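Local coordinates for PUA domain-containing protein (Aeropyrum pernix, PDB 2CX0) that is of uncharacterised cellular role but carries a PUA domain and probably binds RNA, perhaps in connection with translation initiation, at residues P78-L83 and A174-A179; K92-V97 and V128-Y133; V117-S122 and A151-Y156; V144-S149 and A164-H169. All coordinates share one frame; numbering follows the deposited sequence.

Interaction 1. Residues P78-L83 and A174-A179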
loop_
_atom_site.group_PDB
_atom_site.type_symbol
_atom_site.label_atom_id
_atom_site.label_comp_id
_atom_site.label_asym_id
_atom_site.label_seq_id
_atom_site.Cartn_x
_atom_site.Cartn_y
_atom_site.Cartn_z
ATOM N N PRO A 78 -2.117 2.143 2.394
ATOM C CA PRO A 78 -0.792 2.227 3.017
ATOM C C PRO A 78 0.272 2.169 1.899
ATOM O O PRO A 78 0.094 1.495 0.841
ATOM C CB PRO A 78 -0.674 0.933 3.842
ATOM C CG PRO A 78 -1.625 -0.085 2.980
ATOM C CD PRO A 78 -2.736 0.809 2.438
ATOM N N THR A 79 1.415 2.814 2.169
ATOM C CA THR A 79 2.546 2.691 1.301
ATOM C C THR A 79 3.221 1.376 1.714
ATOM O O THR A 79 2.925 0.772 2.789
ATOM C CB THR A 79 3.592 3.759 1.601
ATOM O OG1 THR A 79 3.886 3.729 3.042
ATOM C CG2 THR A 79 3.036 5.168 1.120
ATOM N N LEU A 80 4.182 0.953 0.899
ATOM C CA LEU A 80 4.939 -0.256 1.297
ATOM C C LEU A 80 5.782 0.077 2.532
ATOM O O LEU A 80 6.080 -0.812 3.345
ATOM C CB LEU A 80 5.857 -0.738 0.152
ATOM C CG LEU A 80 5.034 -1.260 -1.040
ATOM C CD1 LEU A 80 6.057 -1.862 -2.000
ATOM C CD2 LEU A 80 4.019 -2.385 -0.637
ATOM N N GLN A 81 6.226 1.342 2.662
ATOM C CA GLN A 81 6.998 1.766 3.863
ATOM C C GLN A 81 6.136 1.578 5.135
ATOM O O GLN A 81 6.652 1.182 6.190
ATOM C CB GLN A 81 7.447 3.254 3.759
ATOM C CG GLN A 81 8.567 3.492 2.691
ATOM C CD GLN A 81 8.087 3.504 1.238
ATOM O OE1 GLN A 81 6.862 3.457 0.972
ATOM N NE2 GLN A 81 9.048 3.591 0.286
ATOM N N CYS A 82 4.831 1.857 5.022
ATOM C CA CYS A 82 3.916 1.669 6.133
ATOM C C CYS A 82 3.871 0.170 6.500
ATOM O O CYS A 82 3.881 -0.259 7.700
ATOM C CB CYS A 82 2.509 2.136 5.729
ATOM S SG CYS A 82 1.241 1.810 6.996
ATOM N N LEU A 83 3.870 -0.674 5.487
ATOM C CA LEU A 83 3.823 -2.126 5.811
ATOM C C LEU A 83 5.121 -2.593 6.507
ATOM O O LEU A 83 5.116 -3.513 7.334
ATOM C CB LEU A 83 3.576 -2.954 4.565
ATOM C CG LEU A 83 2.257 -2.578 3.847
ATOM C CD1 LEU A 83 2.054 -3.623 2.704
ATOM C CD2 LEU A 83 1.003 -2.511 4.784
ATOM N N ALA A 174 6.669 5.628 -8.649
ATOM C CA ALA A 174 7.008 6.995 -8.312
ATOM C C ALA A 174 6.718 7.340 -6.854
ATOM O O ALA A 174 7.563 7.989 -6.191
ATOM C CB ALA A 174 6.278 7.938 -9.239
ATOM N N LEU A 175 5.551 6.918 -6.366
ATOM C CA LEU A 175 5.211 7.192 -4.968
ATOM C C LEU A 175 6.202 6.459 -4.036
ATOM O O LEU A 175 6.635 7.026 -3.003
ATOM C CB LEU A 175 3.758 6.770 -4.641
ATOM C CG LEU A 175 3.336 6.764 -3.150
ATOM C CD1 LEU A 175 3.357 8.200 -2.581
ATOM C CD2 LEU A 175 1.953 6.238 -3.011
ATOM N N TRP A 176 6.569 5.216 -4.421
ATOM C CA TRP A 176 7.491 4.433 -3.606
ATOM C C TRP A 176 8.833 5.180 -3.481
ATOM O O TRP A 176 9.391 5.292 -2.361
ATOM C CB TRP A 176 7.753 3.063 -4.250
ATOM C CG TRP A 176 8.518 2.184 -3.324
ATOM C CD1 TRP A 176 8.015 1.458 -2.293
ATOM C CD2 TRP A 176 9.927 2.040 -3.278
ATOM N NE1 TRP A 176 9.036 0.873 -1.575
ATOM C CE2 TRP A 176 10.225 1.205 -2.167
ATOM C CE3 TRP A 176 10.973 2.527 -4.073
ATOM C CZ2 TRP A 176 11.538 0.840 -1.826
ATOM C CZ3 TRP A 176 12.291 2.165 -3.742
ATOM C CH2 TRP A 176 12.559 1.330 -2.628
ATOM N N GLU A 177 9.328 5.722 -4.599
ATOM C CA GLU A 177 10.627 6.397 -4.572
ATOM C C GLU A 177 10.561 7.670 -3.752
ATOM O O GLU A 177 11.444 7.960 -2.981
ATOM C CB GLU A 177 11.136 6.710 -6.000
ATOM C CG GLU A 177 11.487 5.449 -6.824
ATOM C CD GLU A 177 12.697 4.657 -6.311
ATOM O OE1 GLU A 177 13.421 5.063 -5.370
ATOM O OE2 GLU A 177 12.942 3.589 -6.873
ATOM N N LEU A 178 9.498 8.431 -3.957
ATOM C CA LEU A 178 9.314 9.631 -3.191
ATOM C C LEU A 178 9.239 9.289 -1.667
ATOM O O LEU A 178 9.882 9.959 -0.817
ATOM C CB LEU A 178 8.034 10.319 -3.669
ATOM C CG LEU A 178 7.624 11.458 -2.711
ATOM C CD1 LEU A 178 8.710 12.570 -2.705
ATOM C CD2 LEU A 178 6.268 12.020 -3.219
ATOM N N ALA A 179 8.474 8.254 -1.332
ATOM C CA ALA A 179 8.295 7.861 0.083
ATOM C C ALA A 179 9.602 7.403 0.704
ATOM O O ALA A 179 9.874 7.751 1.864
ATOM C CB ALA A 179 7.236 6.768 0.250
#
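Over one face of the W176 indole lies the amide nitrogen of Q81, NE2, 3.3 Å above the ring plane and offset toward the rim; at the ring edge, in plane, sit CB of L80 and, from the tryptophan's own helix, CD of E177. This is a helix-helix contact, joining the first turn of helix 80-86 to the C-terminal helix 174-183, which returns after the PUA region to lie on strands 56-62 and 65-70 of the antiparallel sheet. A bend in Q81 (chi2 77°) turns CD off the line of the chain, and the amide ends up 35° from the indole plane. NE2 hydrogen-bonds to Q180 OE1, and only weakly, at 3.2 Å, to the carbonyl O of W176. The other end of the amide is less well served: OE1 rests 3.4 Å from CB of A179, buried and without a polar partner in the model. A small residue suits that place, since the amide closes directly on its methyl group. L80 crosses the indole at about a right angle, its CD1 lying 3.9 Å from W176 CD1. An alanine in place of W176 would probably open a gap beside L80 CD1 and deprive the Q81 amide of the surface beneath it. T79, well suited to an N-cap, starts the shorter helix and also bonds to P66; its OG1 accepts from C82 N at 2.9 Å.

Interaction 2. Residues K92-V97 and V128-Y133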
loop_
_atom_site.group_PDB
_atom_site.type_symbol
_atom_site.label_atom_id
_atom_site.label_comp_id
_atom_site.label_asym_id
_atom_site.label_seq_id
_atom_site.Cartn_x
_atom_site.Cartn_y
_atom_site.Cartn_z
ATOM N N LYS A 92 -6.893 -6.699 5.976
ATOM C CA LYS A 92 -7.895 -7.799 5.979
ATOM C C LYS A 92 -7.267 -9.078 5.378
ATOM O O LYS A 92 -7.621 -10.202 5.738
ATOM C CB LYS A 92 -9.076 -7.370 5.159
ATOM C CG LYS A 92 -9.905 -6.323 5.901
ATOM C CD LYS A 92 -11.215 -6.084 5.180
ATOM C CE LYS A 92 -12.080 -5.059 5.911
ATOM N NZ LYS A 92 -12.971 -5.652 6.959
ATOM N N GLY A 93 -6.346 -8.902 4.439
ATOM C CA GLY A 93 -5.715 -10.082 3.882
ATOM C C GLY A 93 -4.434 -9.806 3.110
ATOM O O GLY A 93 -4.095 -8.652 2.813
ATOM N N VAL A 94 -3.693 -10.864 2.842
ATOM C CA VAL A 94 -2.510 -10.726 2.030
ATOM C C VAL A 94 -2.517 -11.962 1.103
ATOM O O VAL A 94 -3.121 -12.996 1.448
ATOM C CB VAL A 94 -1.196 -10.696 2.838
ATOM C CG1 VAL A 94 -1.092 -9.414 3.699
ATOM C CG2 VAL A 94 -1.065 -11.941 3.577
ATOM N N VAL A 95 -1.831 -11.828 -0.042
ATOM C CA VAL A 95 -1.741 -12.893 -1.040
ATOM C C VAL A 95 -0.277 -13.128 -1.227
ATOM O O VAL A 95 0.486 -12.165 -1.436
ATOM C CB VAL A 95 -2.380 -12.422 -2.379
ATOM C CG1 VAL A 95 -2.181 -13.466 -3.456
ATOM C CG2 VAL A 95 -3.908 -12.148 -2.160
ATOM N N LEU A 96 0.138 -14.390 -1.134
ATOM C CA LEU A 96 1.533 -14.737 -1.284
ATOM C C LEU A 96 1.733 -15.108 -2.729
ATOM O O LEU A 96 0.851 -15.746 -3.340
ATOM C CB LEU A 96 1.861 -15.924 -0.382
ATOM C CG LEU A 96 1.476 -15.706 1.083
ATOM C CD1 LEU A 96 1.831 -16.961 1.902
ATOM C CD2 LEU A 96 2.195 -14.458 1.613
ATOM N N VAL A 97 2.878 -14.714 -3.282
ATOM C CA VAL A 97 3.139 -14.921 -4.723
ATOM C C VAL A 97 4.493 -15.567 -4.962
ATOM O O VAL A 97 5.410 -15.481 -4.125
ATOM C CB VAL A 97 3.063 -13.570 -5.526
ATOM C CG1 VAL A 97 1.782 -12.801 -5.178
ATOM C CG2 VAL A 97 4.353 -12.621 -5.201
ATOM N N VAL A 128 -8.901 -3.949 0.345
ATOM C CA VAL A 128 -7.495 -3.618 0.209
ATOM C C VAL A 128 -6.659 -4.804 0.713
ATOM O O VAL A 128 -6.862 -5.287 1.830
ATOM C CB VAL A 128 -7.121 -2.398 1.065
ATOM C CG1 VAL A 128 -5.628 -2.079 0.881
ATOM C CG2 VAL A 128 -8.034 -1.199 0.701
ATOM N N VAL A 129 -5.724 -5.264 -0.117
ATOM C CA VAL A 129 -4.835 -6.342 0.295
ATOM C C VAL A 129 -3.421 -6.037 -0.174
ATOM O O VAL A 129 -3.219 -5.152 -1.035
ATOM C CB VAL A 129 -5.248 -7.707 -0.294
ATOM C CG1 VAL A 129 -6.680 -8.066 0.168
ATOM C CG2 VAL A 129 -5.142 -7.681 -1.923
ATOM N N ALA A 130 -2.444 -6.769 0.369
ATOM C CA ALA A 130 -1.057 -6.605 -0.045
ATOM C C ALA A 130 -0.577 -7.913 -0.646
ATOM O O ALA A 130 -1.003 -8.976 -0.177
ATOM C CB ALA A 130 -0.119 -6.256 1.168
ATOM N N ALA A 131 0.296 -7.827 -1.656
ATOM C CA ALA A 131 0.876 -9.025 -2.251
ATOM C C ALA A 131 2.318 -9.132 -1.731
ATOM O O ALA A 131 3.094 -8.179 -1.860
ATOM C CB ALA A 131 0.896 -8.938 -3.768
ATOM N N LEU A 132 2.684 -10.322 -1.228
ATOM C CA LEU A 132 4.028 -10.511 -0.661
ATOM C C LEU A 132 4.747 -11.673 -1.348
ATOM O O LEU A 132 4.155 -12.745 -1.621
ATOM C CB LEU A 132 3.953 -10.923 0.834
ATOM C CG LEU A 132 3.810 -9.819 1.890
ATOM C CD1 LEU A 132 2.613 -8.873 1.537
ATOM C CD2 LEU A 132 3.503 -10.556 3.263
ATOM N N TYR A 133 6.032 -11.486 -1.589
ATOM C CA TYR A 133 6.832 -12.603 -2.174
ATOM C C TYR A 133 6.817 -13.661 -1.054
ATOM O O TYR A 133 7.218 -13.354 0.086
ATOM C CB TYR A 133 8.262 -12.106 -2.421
ATOM C CG TYR A 133 9.207 -13.202 -2.867
ATOM C CD1 TYR A 133 8.741 -14.303 -3.610
ATOM C CD2 TYR A 133 10.573 -13.126 -2.586
ATOM C CE1 TYR A 133 9.650 -15.318 -4.075
ATOM C CE2 TYR A 133 11.473 -14.111 -3.040
ATOM C CZ TYR A 133 11.015 -15.188 -3.774
ATOM O OH TYR A 133 11.945 -16.116 -4.191
HETATM O O HOH W 1 -7.327 -4.550 4.337
#
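L132 lies beside both V94 and L96 where two neighbouring strands of the PUA-domain mixed sheet, 93-97 and 128-133, run parallel. Its CB meets L96 CD2 at 4.0 Å. The first torsion sets CG anti to the carbonyl carbon (chi1 -84°), and at the tip CD1 reaches V94 CG1 at 4.3 Å. A130 shares this face, its small CB touching the same V94 methyl group. On the opposite face V95 and A131 are paired, and both meet L111; A131 also touches L105 of helix 99-107. As in any parallel pair, V95 bonds to the two residues flanking its partner A131: V95 N donates to A130 O at 3.0 Å and V95 O accepts from L132 N at 2.9 Å; L132 O then accepts from V97 N at 2.9 Å. Toward the start of the pair the bond from A130 N to G93 O is weak, and beyond it a water bridges K92 N and V128 O, 2.7 Å from each. At the far end the Y133 side chain, about 4 Å at its nearest from a sulfate probably from the crystallisation liquor, turns its ring edge to the backbone, with CD1 3.6 Å from V97 O.

Interaction 3. Residues V117-S122 and A151-Y156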
loop_
_atom_site.group_PDB
_atom_site.type_symbol
_atom_site.label_atom_id
_atom_site.label_comp_id
_atom_site.label_asym_id
_atom_site.label_seq_id
_atom_site.Cartn_x
_atom_site.Cartn_y
_atom_site.Cartn_z
ATOM N N VAL A 117 0.344 -18.202 -4.703
ATOM C CA VAL A 117 0.687 -19.459 -4.045
ATOM C C VAL A 117 0.143 -19.583 -2.645
ATOM O O VAL A 117 0.363 -20.600 -1.950
ATOM C CB VAL A 117 2.229 -19.668 -3.960
ATOM C CG1 VAL A 117 2.854 -19.730 -5.434
ATOM C CG2 VAL A 117 2.890 -18.477 -3.179
ATOM N N GLY A 118 -0.561 -18.567 -2.187
ATOM C CA GLY A 118 -1.080 -18.632 -0.818
ATOM C C GLY A 118 -1.981 -17.461 -0.532
ATOM O O GLY A 118 -1.851 -16.392 -1.181
ATOM N N VAL A 119 -2.937 -17.678 0.359
ATOM C CA VAL A 119 -3.867 -16.614 0.759
ATOM C C VAL A 119 -3.969 -16.565 2.281
ATOM O O VAL A 119 -4.081 -17.622 2.931
ATOM C CB VAL A 119 -5.269 -16.842 0.237
ATOM C CG1 VAL A 119 -6.210 -15.778 0.833
ATOM C CG2 VAL A 119 -5.278 -16.821 -1.301
ATOM N N GLU A 120 -3.915 -15.369 2.873
ATOM C CA GLU A 120 -4.033 -15.260 4.307
ATOM C C GLU A 120 -5.081 -14.239 4.634
ATOM O O GLU A 120 -5.237 -13.204 3.925
ATOM C CB GLU A 120 -2.709 -14.790 4.961
ATOM C CG GLU A 120 -1.630 -15.848 4.986
ATOM C CD GLU A 120 -0.252 -15.324 5.388
ATOM O OE1 GLU A 120 -0.129 -14.188 5.901
ATOM O OE2 GLU A 120 0.721 -16.082 5.203
ATOM N N GLY A 121 -5.782 -14.487 5.738
ATOM C CA GLY A 121 -6.810 -13.525 6.119
ATOM C C GLY A 121 -8.137 -13.849 5.467
ATOM O O GLY A 121 -8.297 -14.929 4.875
ATOM N N SER A 122 -9.073 -12.903 5.536
ATOM C CA SER A 122 -10.414 -13.075 4.992
ATOM C C SER A 122 -10.800 -11.750 4.337
ATOM O O SER A 122 -10.708 -10.698 4.968
ATOM C CB SER A 122 -11.361 -13.417 6.147
ATOM O OG SER A 122 -12.671 -13.601 5.653
ATOM N N ALA A 151 -12.759 -17.578 -2.832
ATOM C CA ALA A 151 -12.729 -17.985 -4.214
ATOM C C ALA A 151 -11.257 -18.096 -4.665
ATOM O O ALA A 151 -10.918 -18.991 -5.451
ATOM C CB ALA A 151 -13.463 -16.977 -5.081
ATOM N N LEU A 152 -10.402 -17.189 -4.193
ATOM C CA LEU A 152 -9.013 -17.204 -4.612
ATOM C C LEU A 152 -8.342 -18.506 -4.135
ATOM O O LEU A 152 -7.484 -19.071 -4.831
ATOM C CB LEU A 152 -8.284 -15.958 -4.086
ATOM C CG LEU A 152 -6.831 -15.766 -4.559
ATOM C CD1 LEU A 152 -6.756 -15.693 -6.123
ATOM C CD2 LEU A 152 -6.298 -14.408 -3.904
ATOM N N GLU A 153 -8.723 -18.961 -2.954
ATOM C CA GLU A 153 -8.154 -20.187 -2.389
ATOM C C GLU A 153 -8.320 -21.349 -3.411
ATOM O O GLU A 153 -7.432 -22.207 -3.592
ATOM C CB GLU A 153 -8.917 -20.545 -1.093
ATOM C CG GLU A 153 -8.383 -19.859 0.168
ATOM C CD GLU A 153 -6.965 -20.319 0.512
ATOM O OE1 GLU A 153 -6.528 -21.360 0.019
ATOM O OE2 GLU A 153 -6.286 -19.665 1.301
ATOM N N LYS A 154 -9.466 -21.369 -4.081
ATOM C CA LYS A 154 -9.695 -22.434 -5.032
ATOM C C LYS A 154 -8.984 -22.128 -6.350
ATOM O O LYS A 154 -8.249 -22.946 -6.900
ATOM C CB LYS A 154 -11.191 -22.586 -5.266
ATOM C CG LYS A 154 -11.919 -22.878 -3.978
ATOM C CD LYS A 154 -13.206 -23.626 -4.238
ATOM C CE LYS A 154 -14.029 -23.798 -2.943
ATOM N NZ LYS A 154 -13.362 -24.600 -1.863
ATOM N N LEU A 155 -9.140 -20.914 -6.830
ATOM C CA LEU A 155 -8.553 -20.537 -8.116
ATOM C C LEU A 155 -7.033 -20.650 -8.200
ATOM O O LEU A 155 -6.519 -21.074 -9.225
ATOM C CB LEU A 155 -8.955 -19.089 -8.460
ATOM C CG LEU A 155 -10.474 -18.879 -8.713
ATOM C CD1 LEU A 155 -10.811 -17.339 -8.766
ATOM C CD2 LEU A 155 -10.843 -19.614 -10.047
ATOM N N TYR A 156 -6.292 -20.280 -7.153
ATOM C CA TYR A 156 -4.855 -20.392 -7.277
ATOM C C TYR A 156 -4.410 -21.855 -7.289
ATOM O O TYR A 156 -3.445 -22.200 -7.939
ATOM C CB TYR A 156 -4.120 -19.572 -6.172
ATOM C CG TYR A 156 -3.798 -20.283 -4.906
ATOM C CD1 TYR A 156 -4.522 -20.019 -3.738
ATOM C CD2 TYR A 156 -2.700 -21.149 -4.827
ATOM C CE1 TYR A 156 -4.165 -20.605 -2.504
ATOM C CE2 TYR A 156 -2.325 -21.747 -3.566
ATOM C CZ TYR A 156 -3.082 -21.454 -2.434
ATOM O OH TYR A 156 -2.806 -22.034 -1.238
HETATM O O HOH W 2 -3.755 -20.683 0.899
#
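V119 carries this contact, pressing its CG2 to within 3.7 Å of L152 CD2 and 4.1 Å of Y156 CD1. Helix 149-158 here covers strand 116-121, an outermost strand of the PUA-domain sheet, running nearly antiparallel to it at 170° with the axes 8.4 Å apart. A beta-branched valine fits because its two methyl groups serve different neighbours: CG2, beside the backbone N, faces the leucine and tyrosine, while CB and CG1 lie by the E153 carboxylate, with OE2 3.2 Å from CB. The Y156 ring lies against the backbone of V117 and G118, where one of its faces has G118 N 3.8 Å above it, toward the rim, and CE2 comes close to V117 O. These two residues form a classic beta bulge opposite L96. Farther out, R157 forms a salt bridge with E153 OE1, which probably helps to hold the carboxylate. A phenylalanine in place of Y156 would probably leave the water beside the strand without one of its partners. That water hydrogen-bonds to Y156 OH at 2.7 Å, accepts from V119 N at 3.2 Å, and lies 2.8 Å from E153 OE2, one of more acceptors than it has protons for.

Interaction 4. Residues V144-S149 and A164-H169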
loop_
_atom_site.group_PDB
_atom_site.type_symbol
_atom_site.label_atom_id
_atom_site.label_comp_id
_atom_site.label_asym_id
_atom_site.label_seq_id
_atom_site.Cartn_x
_atom_site.Cartn_y
_atom_site.Cartn_z
ATOM N N VAL A 144 -6.234 -3.827 -4.860
ATOM C CA VAL A 144 -7.594 -4.175 -4.585
ATOM C C VAL A 144 -7.906 -5.595 -5.019
ATOM O O VAL A 144 -7.642 -5.981 -6.169
ATOM C CB VAL A 144 -8.539 -3.159 -5.315
ATOM C CG1 VAL A 144 -10.037 -3.495 -4.989
ATOM C CG2 VAL A 144 -8.175 -1.715 -4.923
ATOM N N ALA A 145 -8.472 -6.372 -4.098
ATOM C CA ALA A 145 -8.800 -7.759 -4.429
ATOM C C ALA A 145 -9.884 -7.756 -5.521
ATOM O O ALA A 145 -10.858 -7.024 -5.431
ATOM C CB ALA A 145 -9.331 -8.522 -3.179
ATOM N N GLU A 146 -9.702 -8.581 -6.542
ATOM C CA GLU A 146 -10.688 -8.727 -7.615
ATOM C C GLU A 146 -11.578 -9.930 -7.401
ATOM O O GLU A 146 -12.550 -10.127 -8.138
ATOM C CB GLU A 146 -10.011 -8.896 -8.959
ATOM C CG GLU A 146 -9.350 -7.630 -9.408
ATOM C CD GLU A 146 -10.051 -6.971 -10.599
ATOM O OE1 GLU A 146 -10.572 -7.698 -11.476
ATOM O OE2 GLU A 146 -10.055 -5.733 -10.676
ATOM N N VAL A 147 -11.243 -10.748 -6.418
ATOM C CA VAL A 147 -12.064 -11.925 -6.091
ATOM C C VAL A 147 -12.096 -12.108 -4.583
ATOM O O VAL A 147 -11.196 -11.626 -3.888
ATOM C CB VAL A 147 -11.501 -13.199 -6.736
ATOM C CG1 VAL A 147 -11.710 -13.122 -8.241
ATOM C CG2 VAL A 147 -10.025 -13.360 -6.400
ATOM N N ASP A 148 -13.082 -12.825 -4.068
ATOM C CA ASP A 148 -13.139 -13.019 -2.627
ATOM C C ASP A 148 -11.955 -13.948 -2.226
ATOM O O ASP A 148 -11.493 -14.764 -3.067
ATOM C CB ASP A 148 -14.448 -13.714 -2.250
ATOM C CG ASP A 148 -15.710 -12.876 -2.545
ATOM O OD1 ASP A 148 -16.825 -13.459 -2.451
ATOM O OD2 ASP A 148 -15.611 -11.663 -2.844
ATOM N N SER A 149 -11.479 -13.855 -0.974
ATOM C CA SER A 149 -10.407 -14.742 -0.496
ATOM C C SER A 149 -10.819 -16.242 -0.594
ATOM O O SER A 149 -9.992 -17.112 -0.915
ATOM C CB SER A 149 -10.041 -14.426 0.964
ATOM O OG SER A 149 -11.210 -14.477 1.761
ATOM N N ALA A 164 -6.107 -11.383 -10.064
ATOM C CA ALA A 164 -6.385 -11.628 -8.658
ATOM C C ALA A 164 -6.442 -10.289 -7.883
ATOM O O ALA A 164 -7.353 -10.074 -7.032
ATOM C CB ALA A 164 -5.277 -12.532 -8.053
ATOM N N VAL A 165 -5.470 -9.416 -8.157
ATOM C CA VAL A 165 -5.405 -8.110 -7.429
ATOM C C VAL A 165 -5.007 -7.004 -8.405
ATOM O O VAL A 165 -4.040 -7.128 -9.182
ATOM C CB VAL A 165 -4.307 -8.142 -6.301
ATOM C CG1 VAL A 165 -4.201 -6.777 -5.557
ATOM C CG2 VAL A 165 -4.611 -9.344 -5.317
ATOM N N ARG A 166 -5.760 -5.924 -8.343
ATOM C CA ARG A 166 -5.502 -4.775 -9.181
ATOM C C ARG A 166 -4.470 -3.928 -8.459
ATOM O O ARG A 166 -4.670 -3.494 -7.303
ATOM C CB ARG A 166 -6.820 -4.000 -9.450
ATOM C CG ARG A 166 -6.624 -2.731 -10.273
ATOM C CD ARG A 166 -7.918 -2.242 -10.901
ATOM N NE ARG A 166 -9.030 -2.151 -9.960
ATOM C CZ ARG A 166 -9.193 -1.156 -9.092
ATOM N NH1 ARG A 166 -8.297 -0.176 -9.057
ATOM N NH2 ARG A 166 -10.266 -1.121 -8.281
ATOM N N ARG A 167 -3.362 -3.685 -9.156
ATOM C CA ARG A 167 -2.284 -2.884 -8.592
ATOM C C ARG A 167 -2.694 -1.418 -8.255
ATOM O O ARG A 167 -3.363 -0.762 -9.059
ATOM C CB ARG A 167 -1.082 -2.870 -9.599
ATOM C CG ARG A 167 -0.013 -1.814 -9.219
ATOM C CD ARG A 167 0.673 -1.214 -10.466
ATOM N NE ARG A 167 -0.271 -0.376 -11.229
ATOM C CZ ARG A 167 -0.780 -0.675 -12.417
ATOM N NH1 ARG A 167 -0.451 -1.794 -13.034
ATOM N NH2 ARG A 167 -1.660 0.147 -12.970
ATOM N N VAL A 168 -2.373 -0.939 -7.050
ATOM C CA VAL A 168 -2.589 0.480 -6.721
ATOM C C VAL A 168 -1.197 1.142 -6.485
ATOM O O VAL A 168 -0.879 2.211 -7.007
ATOM C CB VAL A 168 -3.457 0.622 -5.486
ATOM C CG1 VAL A 168 -3.400 2.093 -4.902
ATOM C CG2 VAL A 168 -4.919 0.221 -5.887
ATOM N N HIS A 169 -0.352 0.482 -5.706
ATOM C CA HIS A 169 0.984 0.998 -5.388
ATOM C C HIS A 169 1.950 -0.191 -5.317
ATOM O O HIS A 169 1.600 -1.274 -4.766
ATOM C CB HIS A 169 0.950 1.754 -4.049
ATOM C CG HIS A 169 2.302 1.984 -3.444
ATOM N ND1 HIS A 169 2.651 1.538 -2.185
ATOM C CD2 HIS A 169 3.360 2.697 -3.897
ATOM C CE1 HIS A 169 3.880 1.977 -1.886
ATOM N NE2 HIS A 169 4.325 2.683 -2.914
HETATM O O HOH W 3 -11.649 -4.059 -8.367
#
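R166 and E146 are brought together by bends in both side chains. The R166 chain bends at chi3 (50°), which swings NE round; E146 bends at chi2 (-110°), placing its CD. The result is a long salt bridge, OE2 of E146 to NE of R166 at 3.8 Å, in which OE2 comes in at the guanidinium edge, near its plane, while the carboxylate plane is turned 84° from it. Beneath them strands 138-145 and 163-170 of the PUA-domain sheet pair antiparallel. V144 and R166 form a hydrogen-bonded pair, V144 N to R166 O and R166 N to V144 O at 2.9 Å each, and E146 N donates to A164 O at 2.8 Å; between them A145 and V165 make a non-hydrogen-bonded pair. V144 runs alongside R166, and its CB lies 4.0 Å from R166 NH2, over one guanidinium face toward the rim. Valine gives that flat cation an apolar bed, while its CG2 meets V168 CG2 at 3.9 Å. At A164 and V165 the strand makes a classic beta bulge against L111. A water accepts from R166 NH2 and donates to E146 OE2. Because R163 also forms a salt bridge to OE2, two cations and a water converge on this one oxygen, which would probably favour the ionised carboxylate, with R166 as an outlying rather than principal counter-ion.

From the N terminus, the first segment reached is 78-83, whose partner 174-179 comes last, so interaction 1 closes the widest loop and encloses the other three. Within it, interaction 2 joins 92-97 to 128-133, and its loop crosses that of interaction 3, because 117-122 comes before 128-133 while 151-156 follows it. Interaction 4, from 144-149 to 164-169, begins after interaction 2 has closed but crosses interaction 3. Interactions 2 to 4 thus knit the PUA-domain sheet and its helix 149-158, whereas interaction 1 brings the C-terminal helix back to the N-terminal half. L83 against A130, and H169 beside L80 and W176, join the two regions.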